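Local coordinates for spore germination protein GerM (Bacillus subtilis subsp. subtilis str. 168, PDB 6GZB) that is of unknown biochemical function but affects both sporulation and germination, and contains two GerMN domains in tandem, at residues Y204-E208 with G246-D250; D60-V66 with Y214-V218; I234-K239 with F251-L257; V296-E301 with V330-V336. Residue numbers count along the deposited sequence, not the author numbering.

Contact 1. Residues Y204-E208 with G246-D250; sequences YYLAE and GLLTD
Leu206 lays its side chain along that of Leu248, CD2 of Leu206 lying 3.9 Å from CD1 of Leu248. Leu206 sits on strand 204-208 with chi1 t and chi2 p, whereas Leu248 holds an off-well chi1 of 19°. The opposing segment 246-250 leaves Gly246 at phi 83°, psi 8°, where a side chain would jam against the preceding carbonyl, so glycine suits this place; from Leu247 to Thr249 the backbone angles are extended. The two segments meet in one antiparallel bridge, a hydrogen-bonded pair of Leu206 with Leu248 (CA-CA 5.2 Å): Leu206 N donates to Leu248 O at 3.0 Å, and Leu248 N to Leu206 O at 2.8 Å. Leu247 CA adds a C-H...O contact to Leu206 O at 3.4 Å. Leu247 (m, t) reaches both Tyr205 and Ala207, with CD1 4.1 Å from Tyr205 CB and CD2 4.0 Å from Ala207 CB, where a small methyl leaves it room. Tyr205 (m) sends its hydroxyl to Lys220. A water accepts from Glu208 N and donates to Gly246 O, both at 2.8 Å, lengthening the pairing by one bridged step. Strand 204-208 is thus flanked by strand 213-223 along one edge and met by a loop of the same GerMN domain along the other. The chemistry implies an attachment fixed by main-chain polarity and flanked by the leucines' apolar contacts, with solvent taking over where the backbones diverge.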
# COMPACT_ATOMS: atom_id res chain seq x y z
N TYR A 204 -6.17 0.42 4.35
CA TYR A 204 -5.12 1.26 4.93
C TYR A 204 -5.48 1.71 6.34
O TYR A 204 -6.57 2.24 6.58
CB TYR A 204 -4.87 2.49 4.06
CG TYR A 204 -4.02 2.21 2.84
CD1 TYR A 204 -4.59 1.72 1.67
CD2 TYR A 204 -2.67 2.47 2.85
CE1 TYR A 204 -3.81 1.50 0.54
CE2 TYR A 204 -1.89 2.26 1.73
CZ TYR A 204 -2.46 1.75 0.59
OH TYR A 204 -1.66 1.54 -0.52
N TYR A 205 -4.56 1.48 7.26
CA TYR A 205 -4.71 1.97 8.61
C TYR A 205 -3.63 2.99 8.90
O TYR A 205 -2.71 3.17 8.12
CB TYR A 205 -4.65 0.82 9.61
CG TYR A 205 -5.77 -0.16 9.45
CD1 TYR A 205 -7.06 0.16 9.86
CD2 TYR A 205 -5.56 -1.41 8.89
CE1 TYR A 205 -8.10 -0.76 9.73
CE2 TYR A 205 -6.59 -2.31 8.71
CZ TYR A 205 -7.85 -1.99 9.16
OH TYR A 205 -8.86 -2.89 8.98
N LEU A 206 -3.76 3.64 10.05
CA LEU A 206 -2.89 4.75 10.41
C LEU A 206 -1.84 4.30 11.40
O LEU A 206 -2.09 3.42 12.24
CB LEU A 206 -3.76 5.87 10.99
CG LEU A 206 -3.13 7.20 11.35
CD1 LEU A 206 -2.70 7.97 10.11
CD2 LEU A 206 -4.11 8.03 12.17
N ALA A 207 -0.61 4.71 11.17
CA ALA A 207 0.47 4.52 12.13
C ALA A 207 1.15 5.86 12.34
O ALA A 207 0.89 6.82 11.61
CB ALA A 207 1.47 3.50 11.63
N GLU A 208 2.03 5.95 13.33
CA GLU A 208 2.80 7.16 13.49
C GLU A 208 4.07 6.92 14.25
O GLU A 208 4.18 5.98 15.04
CB GLU A 208 1.98 8.26 14.16
CG GLU A 208 1.52 7.95 15.57
CD GLU A 208 1.25 9.21 16.36
OE1 GLU A 208 0.81 10.21 15.75
OE2 GLU A 208 1.53 9.21 17.58
N GLY A 246 0.15 -1.99 16.55
CA GLY A 246 0.96 -0.85 16.22
C GLY A 246 0.22 0.07 15.28
O GLY A 246 0.78 0.99 14.79
N LEU A 247 -1.05 -0.19 15.05
CA LEU A 247 -1.87 0.59 14.17
C LEU A 247 -3.09 1.17 14.85
O LEU A 247 -3.52 0.73 15.87
CB LEU A 247 -2.36 -0.26 13.01
CG LEU A 247 -1.37 -0.95 12.12
CD1 LEU A 247 -2.02 -1.92 11.16
CD2 LEU A 247 -0.46 0.03 11.42
N LEU A 248 -3.65 2.19 14.24
CA LEU A 248 -4.86 2.79 14.74
C LEU A 248 -5.80 3.14 13.62
O LEU A 248 -5.46 3.07 12.47
CB LEU A 248 -4.52 4.02 15.53
CG LEU A 248 -3.15 4.59 15.23
CD1 LEU A 248 -3.24 6.06 15.48
CD2 LEU A 248 -2.01 4.02 16.04
N THR A 249 -7.01 3.49 13.97
CA THR A 249 -8.01 3.95 13.01
C THR A 249 -8.55 5.25 13.56
O THR A 249 -8.64 5.41 14.75
CB THR A 249 -9.18 2.95 12.81
OG1 THR A 249 -9.80 3.16 11.55
CG2 THR A 249 -10.21 3.12 13.83
N ASP A 250 -8.85 6.21 12.70
CA ASP A 250 -9.43 7.42 13.20
C ASP A 250 -10.92 7.35 12.99
O ASP A 250 -11.60 8.30 13.23
CB ASP A 250 -8.82 8.66 12.56
CG ASP A 250 -9.07 9.93 13.39
OD1 ASP A 250 -8.99 9.88 14.62
OD2 ASP A 250 -9.33 10.99 12.82
O HOH W 1 1.85 3.58 14.81

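Contact 2. Residues D60-V66 with Y214-V218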
# COMPACT_ATOMS: atom_id res chain seq x y z
N ASP A 60 8.80 -0.72 8.52
CA ASP A 60 8.72 0.14 9.69
C ASP A 60 9.07 -0.63 10.98
O ASP A 60 9.41 -1.81 10.93
CB ASP A 60 7.36 0.86 9.77
CG ASP A 60 6.30 0.09 10.54
OD1 ASP A 60 6.47 -1.13 10.82
OD2 ASP A 60 5.24 0.71 10.79
N LYS A 61 9.08 0.08 12.10
CA LYS A 61 9.69 -0.47 13.31
C LYS A 61 8.87 -1.61 13.88
O LYS A 61 9.37 -2.38 14.70
CB LYS A 61 9.91 0.61 14.37
CG LYS A 61 8.65 1.30 14.84
CD LYS A 61 8.96 2.18 16.05
CE LYS A 61 8.43 3.59 15.88
NZ LYS A 61 6.95 3.63 15.77
N ASN A 62 7.63 -1.75 13.43
CA ASN A 62 6.76 -2.83 13.90
C ASN A 62 6.66 -3.98 12.89
O ASN A 62 5.94 -4.95 13.10
CB ASN A 62 5.37 -2.28 14.23
CG ASN A 62 5.38 -1.38 15.46
OD1 ASN A 62 4.71 -0.34 15.49
ND2 ASN A 62 6.15 -1.77 16.47
N GLY A 63 7.43 -3.89 11.81
CA GLY A 63 7.51 -4.98 10.84
C GLY A 63 6.65 -4.81 9.59
O GLY A 63 6.68 -5.66 8.70
N TYR A 64 5.93 -3.70 9.48
CA TYR A 64 5.05 -3.49 8.33
C TYR A 64 5.84 -3.02 7.11
O TYR A 64 6.73 -2.17 7.22
CB TYR A 64 3.95 -2.47 8.64
CG TYR A 64 2.93 -2.96 9.62
CD1 TYR A 64 1.84 -3.72 9.21
CD2 TYR A 64 3.04 -2.64 10.97
CE1 TYR A 64 0.88 -4.15 10.12
CE2 TYR A 64 2.13 -3.11 11.89
CZ TYR A 64 1.04 -3.85 11.47
OH TYR A 64 0.14 -4.31 12.41
N VAL A 65 5.49 -3.57 5.95
CA VAL A 65 5.94 -3.02 4.69
C VAL A 65 5.08 -1.81 4.35
O VAL A 65 3.86 -1.91 4.31
CB VAL A 65 5.85 -4.07 3.56
CG1 VAL A 65 6.35 -3.50 2.24
CG2 VAL A 65 6.64 -5.31 3.95
N VAL A 66 5.73 -0.67 4.15
CA VAL A 66 5.03 0.61 4.08
C VAL A 66 5.71 1.50 3.05
O VAL A 66 6.93 1.57 2.99
CB VAL A 66 5.10 1.39 5.41
CG1 VAL A 66 4.17 2.59 5.35
CG2 VAL A 66 4.76 0.49 6.60
N TYR A 214 1.58 8.00 9.00
CA TYR A 214 1.68 7.40 7.70
C TYR A 214 0.68 6.26 7.56
O TYR A 214 0.07 5.84 8.53
CB TYR A 214 3.11 6.91 7.42
CG TYR A 214 3.67 5.96 8.46
CD1 TYR A 214 3.55 4.60 8.30
CD2 TYR A 214 4.43 6.43 9.52
CE1 TYR A 214 4.07 3.72 9.24
CE2 TYR A 214 5.00 5.56 10.44
CZ TYR A 214 4.81 4.21 10.29
OH TYR A 214 5.39 3.32 11.17
N TYR A 215 0.40 5.87 6.33
CA TYR A 215 -0.69 4.97 6.05
C TYR A 215 -0.15 3.61 5.67
O TYR A 215 0.70 3.50 4.79
CB TYR A 215 -1.58 5.56 4.96
CG TYR A 215 -2.25 6.84 5.42
CD1 TYR A 215 -3.41 6.80 6.18
CD2 TYR A 215 -1.62 8.06 5.26
CE1 TYR A 215 -3.99 7.95 6.67
CE2 TYR A 215 -2.18 9.22 5.76
CZ TYR A 215 -3.35 9.15 6.48
OH TYR A 215 -3.93 10.30 6.96
N VAL A 216 -0.61 2.59 6.38
CA VAL A 216 -0.10 1.24 6.25
C VAL A 216 -1.17 0.32 5.66
O VAL A 216 -2.28 0.22 6.19
CB VAL A 216 0.28 0.67 7.63
CG1 VAL A 216 0.80 -0.75 7.49
CG2 VAL A 216 1.32 1.57 8.29
N PRO A 217 -0.85 -0.31 4.53
CA PRO A 217 -1.81 -1.18 3.86
C PRO A 217 -1.76 -2.58 4.47
O PRO A 217 -0.68 -3.09 4.74
CB PRO A 217 -1.30 -1.21 2.42
CG PRO A 217 0.17 -1.03 2.54
CD PRO A 217 0.41 -0.20 3.78
N VAL A 218 -2.93 -3.15 4.75
CA VAL A 218 -3.02 -4.48 5.34
C VAL A 218 -4.06 -5.28 4.56
O VAL A 218 -5.19 -4.82 4.35
CB VAL A 218 -3.45 -4.39 6.82
CG1 VAL A 218 -3.76 -5.75 7.38
CG2 VAL A 218 -2.37 -3.70 7.65
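This is an interface between the two tandem GerMN domains: a beta hairpin tip of the first, with a type I turn from Asp60 to Gly63 and a G1 bulge at Gly63, leans on strand 213-223 of the second. Tyr214 comes first. Its p rotamer carries the hydroxyl to the tip, where OH donates to Asp60 OD2 at 2.6 Å; Asp60 suits its place because its other oxygen, OD1, serves the turn, accepting from Asn62 N (2.9 Å), an Asx turn, and from Tyr64 N (2.9 Å). The Tyr214 ring also receives Val66, whose CG1 is 3.6 Å from Tyr214 CD1, and it meets the ring of Phe100, the planes at about 60°. Tyr215 points away, its ring given to helix 289-299, but its carbonyl O lies 3.6 Å from Val66 CG1. Val216 stands nearest in register to Val66 (CA-CA 5.6 Å), and its branched side chain reaches two partners: CG2 lies 4.0 Å from Val66 CG2, and CG1 3.6 Å from Tyr64 CD1. Pro217 presents CD to Val65 O at 3.9 Å. Tyr64, whose hydroxyl bonds Ser245 O, stretches its ring on to the last residue, where Tyr64 CE1 meets Val218 CG2 at 4.1 Å.

Contact 3. Residues I234-K239 with F251-L257; sequences INELAK and FSEDVKL
Residues 234-239 form the last turns of a regular alpha helix, with Ala238 N bonded to Ile234 O and Lys239 N to Asn235 O, each at 3.0 Å. Segment 251-257 passes alongside as an irregular chain, extended at Phe251 and Ser252, then folded into a type I turn from Ser252 to Val255. Its closest backbone approach is Ala238 to Glu253 (CA-CA 4.8 Å), and from there it runs back toward Ile234. No hydrogen bond joins the two; Glu253 CA instead makes a C-H...O contact with Ala238 O at 3.4 Å. Within the turn, Ser252 OG accepts from Asp254 N at 3.0 Å, an ST turn. Phe251 (m) turns a ring face to Leu237, whose CB lies 3.7 Å from the ring centroid in a CH-pi contact. Ala238 suits the tight approach because its lone methyl, CB, fits 4.0 Å from Val255 CB and 3.7 Å from Val255 O. One helical turn earlier, Ile234 (m, m) brings CG2 to 4.1 Å from Leu257 CG and 4.5 Å from Val255 CG1. Ile234, Val255 and Leu257 also touch Phe272, and Phe251 touches helix 289-299. Such helix-loop packing belongs to the alpha/beta GerMN domain, where helices 229-239 and 289-299 adjoin a mixed sheet.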
# COMPACT_ATOMS: atom_id res chain seq x y z
N ILE A 234 -15.12 -0.07 3.68
CA ILE A 234 -15.61 0.91 4.64
C ILE A 234 -15.91 0.28 6.00
O ILE A 234 -15.52 0.82 7.03
CB ILE A 234 -16.87 1.63 4.12
CG1 ILE A 234 -16.54 2.44 2.86
CG2 ILE A 234 -17.43 2.55 5.18
CD1 ILE A 234 -15.34 3.35 3.02
N ASN A 235 -16.57 -0.88 5.99
CA ASN A 235 -16.86 -1.58 7.25
C ASN A 235 -15.57 -1.96 7.98
O ASN A 235 -15.50 -1.84 9.21
CB ASN A 235 -17.72 -2.83 7.01
CG ASN A 235 -19.13 -2.50 6.56
OD1 ASN A 235 -19.59 -1.37 6.71
ND2 ASN A 235 -19.79 -3.46 5.93
N GLU A 236 -14.55 -2.39 7.24
CA GLU A 236 -13.27 -2.75 7.87
C GLU A 236 -12.56 -1.52 8.44
O GLU A 236 -11.87 -1.60 9.47
CB GLU A 236 -12.34 -3.46 6.87
CG GLU A 236 -12.79 -4.85 6.46
CD GLU A 236 -12.96 -5.79 7.64
OE1 GLU A 236 -12.19 -5.67 8.61
OE2 GLU A 236 -13.91 -6.60 7.64
N LEU A 237 -12.69 -0.39 7.75
CA LEU A 237 -12.09 0.85 8.24
C LEU A 237 -12.73 1.29 9.55
O LEU A 237 -12.04 1.69 10.49
CB LEU A 237 -12.21 1.96 7.20
CG LEU A 237 -11.22 1.86 6.04
CD1 LEU A 237 -11.54 2.87 4.95
CD2 LEU A 237 -9.80 2.08 6.54
N ALA A 238 -14.05 1.13 9.63
CA ALA A 238 -14.80 1.46 10.84
C ALA A 238 -14.48 0.51 11.99
O ALA A 238 -14.44 0.93 13.14
CB ALA A 238 -16.29 1.43 10.55
N LYS A 239 -14.27 -0.77 11.69
CA LYS A 239 -13.91 -1.75 12.72
C LYS A 239 -12.54 -1.47 13.30
O LYS A 239 -12.28 -1.76 14.46
CB LYS A 239 -13.91 -3.17 12.17
CG LYS A 239 -15.28 -3.75 11.87
CD LYS A 239 -15.17 -5.24 11.62
CE LYS A 239 -15.91 -5.65 10.37
NZ LYS A 239 -15.59 -7.06 10.00
N PHE A 251 -11.42 6.21 12.56
CA PHE A 251 -12.86 6.02 12.36
C PHE A 251 -13.54 5.76 13.69
O PHE A 251 -13.02 5.04 14.53
CB PHE A 251 -13.13 4.83 11.44
CG PHE A 251 -12.94 5.13 9.99
CD1 PHE A 251 -11.67 5.32 9.47
CD2 PHE A 251 -14.01 5.11 9.14
CE1 PHE A 251 -11.49 5.56 8.12
CE2 PHE A 251 -13.84 5.37 7.79
CZ PHE A 251 -12.58 5.59 7.28
N SER A 252 -14.75 6.28 13.84
CA SER A 252 -15.67 5.78 14.85
C SER A 252 -16.20 4.43 14.40
O SER A 252 -16.47 4.22 13.22
CB SER A 252 -16.83 6.77 15.06
OG SER A 252 -18.01 6.09 15.45
N GLU A 253 -16.42 3.54 15.36
CA GLU A 253 -16.96 2.22 15.06
C GLU A 253 -18.38 2.27 14.53
O GLU A 253 -18.85 1.32 13.90
CB GLU A 253 -16.90 1.32 16.28
CG GLU A 253 -15.48 1.00 16.73
CD GLU A 253 -15.41 -0.23 17.61
OE1 GLU A 253 -14.58 -1.11 17.32
OE2 GLU A 253 -16.21 -0.32 18.57
N ASP A 254 -19.07 3.39 14.75
CA ASP A 254 -20.48 3.49 14.36
C ASP A 254 -20.64 3.93 12.91
O ASP A 254 -21.75 4.00 12.40
CB ASP A 254 -21.23 4.46 15.28
CG ASP A 254 -21.26 3.99 16.72
OD1 ASP A 254 -21.42 2.76 16.93
OD2 ASP A 254 -21.10 4.82 17.63
N VAL A 255 -19.53 4.25 12.26
CA VAL A 255 -19.57 4.68 10.87
C VAL A 255 -20.21 3.60 9.99
O VAL A 255 -19.83 2.44 10.07
CB VAL A 255 -18.15 4.99 10.34
CG1 VAL A 255 -18.13 5.04 8.82
CG2 VAL A 255 -17.64 6.29 10.95
N LYS A 256 -21.20 4.00 9.20
CA LYS A 256 -21.86 3.11 8.24
C LYS A 256 -22.19 3.87 6.98
O LYS A 256 -22.38 5.09 7.01
CB LYS A 256 -23.17 2.54 8.81
CG LYS A 256 -23.01 1.68 10.05
CD LYS A 256 -24.36 1.29 10.63
CE LYS A 256 -24.26 0.98 12.12
NZ LYS A 256 -24.37 2.20 12.97
N LEU A 257 -22.27 3.16 5.86
CA LEU A 257 -22.89 3.70 4.67
C LEU A 257 -24.41 3.62 4.82
O LEU A 257 -24.94 2.65 5.35
CB LEU A 257 -22.43 2.92 3.43
CG LEU A 257 -20.93 2.96 3.13
CD1 LEU A 257 -20.62 2.11 1.92
CD2 LEU A 257 -20.43 4.39 2.92

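Contact 4. Residues V296-E301 with V330-V336; sequences VLTLTE and VSRPSQV
The end of helix 289-299 faces a chain that leaves a short, weakly bonded strand about Val330 and Ser331 and continues as loop; Val296 and Arg332 are nearest in register, CA to CA 5.9 Å. Arg332 reaches out fully extended, t in its first three chi angles with chi4 at 94°, so its guanidinium arrives where the helix stops. NH1 donates to Glu301 OE1 at 2.8 Å in a salt bridge, and NH2 makes a weak bond to the same OE1 at 3.1 Å. NH2 also donates to Thr300 OG1 at 3.0 Å and, weakly, to the carbonyl Leu297 O at 3.3 Å. Threonine suits this position because its hydroxyl does both jobs: in the p rotamer OG1 accepts from Arg332 and donates to Val296 O at 2.6 Å, which also takes Thr300 N at 3.0 Å. Glu301 OE1 also forms a hydrogen bond with Tyr204 OH. Leu297 CD2 lies over one guanidinium face and packs 3.9 Å from both Pro333 CD and Val336 CG2. Val296 packs against segment 330-336, with Val296 CG2 3.9 Å from Val330 CG1 and Val296 CG1 4.1 Å from Pro333 CD. Around them, Thr298 looks to helix 229-239, Leu297 and Arg332 lie on Tyr204 of strand 198-208, Val330 pairs with Val308 in the sheet, and Val336 touches Glu55 of strand 51-60.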
# COMPACT_ATOMS: atom_id res chain seq x y z
N VAL A 296 -9.64 7.02 0.72
CA VAL A 296 -9.23 7.22 -0.65
C VAL A 296 -8.11 6.26 -1.05
O VAL A 296 -8.14 5.69 -2.14
CB VAL A 296 -8.78 8.67 -0.90
CG1 VAL A 296 -8.19 8.83 -2.28
CG2 VAL A 296 -9.97 9.60 -0.72
N LEU A 297 -7.13 6.10 -0.17
CA LEU A 297 -6.04 5.14 -0.44
C LEU A 297 -6.60 3.72 -0.57
O LEU A 297 -6.13 2.94 -1.39
CB LEU A 297 -4.98 5.18 0.66
CG LEU A 297 -4.08 6.42 0.67
CD1 LEU A 297 -3.25 6.46 1.94
CD2 LEU A 297 -3.18 6.47 -0.55
N THR A 298 -7.58 3.39 0.26
CA THR A 298 -8.11 2.04 0.31
C THR A 298 -8.93 1.75 -0.95
O THR A 298 -8.71 0.77 -1.65
CB THR A 298 -8.98 1.84 1.56
OG1 THR A 298 -8.16 1.93 2.74
CG2 THR A 298 -9.69 0.50 1.53
N LEU A 299 -9.83 2.66 -1.28
CA LEU A 299 -10.73 2.47 -2.41
C LEU A 299 -10.00 2.51 -3.76
O LEU A 299 -10.29 1.70 -4.64
CB LEU A 299 -11.85 3.50 -2.38
CG LEU A 299 -13.17 3.01 -1.77
CD1 LEU A 299 -12.95 1.95 -0.71
CD2 LEU A 299 -14.00 4.15 -1.22
N THR A 300 -9.01 3.38 -3.89
CA THR A 300 -8.26 3.48 -5.14
C THR A 300 -7.24 2.36 -5.33
O THR A 300 -6.51 2.37 -6.31
CB THR A 300 -7.53 4.84 -5.28
OG1 THR A 300 -6.62 5.04 -4.20
CG2 THR A 300 -8.52 5.97 -5.30
N GLU A 301 -7.15 1.42 -4.38
CA GLU A 301 -6.44 0.17 -4.62
C GLU A 301 -7.28 -0.80 -5.43
O GLU A 301 -6.76 -1.78 -5.95
CB GLU A 301 -6.06 -0.53 -3.31
CG GLU A 301 -5.02 0.17 -2.47
CD GLU A 301 -3.66 0.27 -3.14
OE1 GLU A 301 -2.89 1.18 -2.76
OE2 GLU A 301 -3.33 -0.55 -4.03
N VAL A 330 -12.45 13.19 -4.65
CA VAL A 330 -11.07 13.22 -4.21
C VAL A 330 -10.32 12.05 -4.84
O VAL A 330 -10.77 10.90 -4.81
CB VAL A 330 -10.99 13.11 -2.67
CG1 VAL A 330 -9.55 13.22 -2.20
CG2 VAL A 330 -11.86 14.17 -2.03
N SER A 331 -9.15 12.34 -5.39
CA SER A 331 -8.37 11.31 -6.03
C SER A 331 -7.18 10.93 -5.13
O SER A 331 -6.94 11.54 -4.10
CB SER A 331 -7.89 11.77 -7.40
OG SER A 331 -7.13 12.95 -7.30
N ARG A 332 -6.52 9.85 -5.50
CA ARG A 332 -5.43 9.31 -4.71
C ARG A 332 -4.32 10.36 -4.58
O ARG A 332 -3.95 10.99 -5.56
CB ARG A 332 -4.90 8.07 -5.42
CG ARG A 332 -3.84 7.30 -4.68
CD ARG A 332 -3.51 6.03 -5.46
NE ARG A 332 -2.46 5.24 -4.82
CZ ARG A 332 -2.70 4.24 -3.98
NH1 ARG A 332 -1.69 3.58 -3.44
NH2 ARG A 332 -3.94 3.90 -3.68
N PRO A 333 -3.79 10.55 -3.37
CA PRO A 333 -2.68 11.48 -3.16
C PRO A 333 -1.55 11.25 -4.16
O PRO A 333 -1.26 10.10 -4.52
CB PRO A 333 -2.21 11.14 -1.74
CG PRO A 333 -3.42 10.60 -1.06
CD PRO A 333 -4.25 9.93 -2.11
N SER A 334 -0.94 12.33 -4.62
CA SER A 334 0.16 12.24 -5.59
C SER A 334 1.40 11.66 -4.94
O SER A 334 2.15 10.92 -5.56
CB SER A 334 0.47 13.62 -6.19
OG SER A 334 -0.16 14.65 -5.46
N GLN A 335 1.61 11.98 -3.67
CA GLN A 335 2.68 11.40 -2.88
C GLN A 335 2.10 10.67 -1.68
O GLN A 335 1.56 11.29 -0.78
CB GLN A 335 3.64 12.50 -2.41
CG GLN A 335 4.35 13.20 -3.55
CD GLN A 335 5.32 14.27 -3.09
OE1 GLN A 335 5.71 14.32 -1.92
NE2 GLN A 335 5.71 15.14 -4.01
N VAL A 336 2.21 9.35 -1.68
CA VAL A 336 1.78 8.54 -0.55
C VAL A 336 2.87 8.51 0.53
O VAL A 336 3.98 8.06 0.27
CB VAL A 336 1.47 7.10 -0.99
CG1 VAL A 336 1.05 6.24 0.20
CG2 VAL A 336 0.40 7.09 -2.07

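In the fold
Contact 2 is the most buried of the four and joins the two GerMN domains; contacts 1, 3 and 4 are partly buried and hold the second domain's loops to its strands and helices. Contacts 1 and 2 lie on opposite edges of the same two-stranded sheet, strands 198-208 and 213-223, and Leu247 touches Tyr64 between them. Contacts 1 and 3 secure successive parts of one loop after helix 229-239, linked by Thr249 OG1 to Leu237 O. Chemistry follows place: contact 1 relies on backbone bonds, contact 2 on valines, tyrosines and one buried hydroxyl-carboxylate bond, contact 3 on apolar packing, and contact 4 on a charged network that Tyr204 of contact 1 joins.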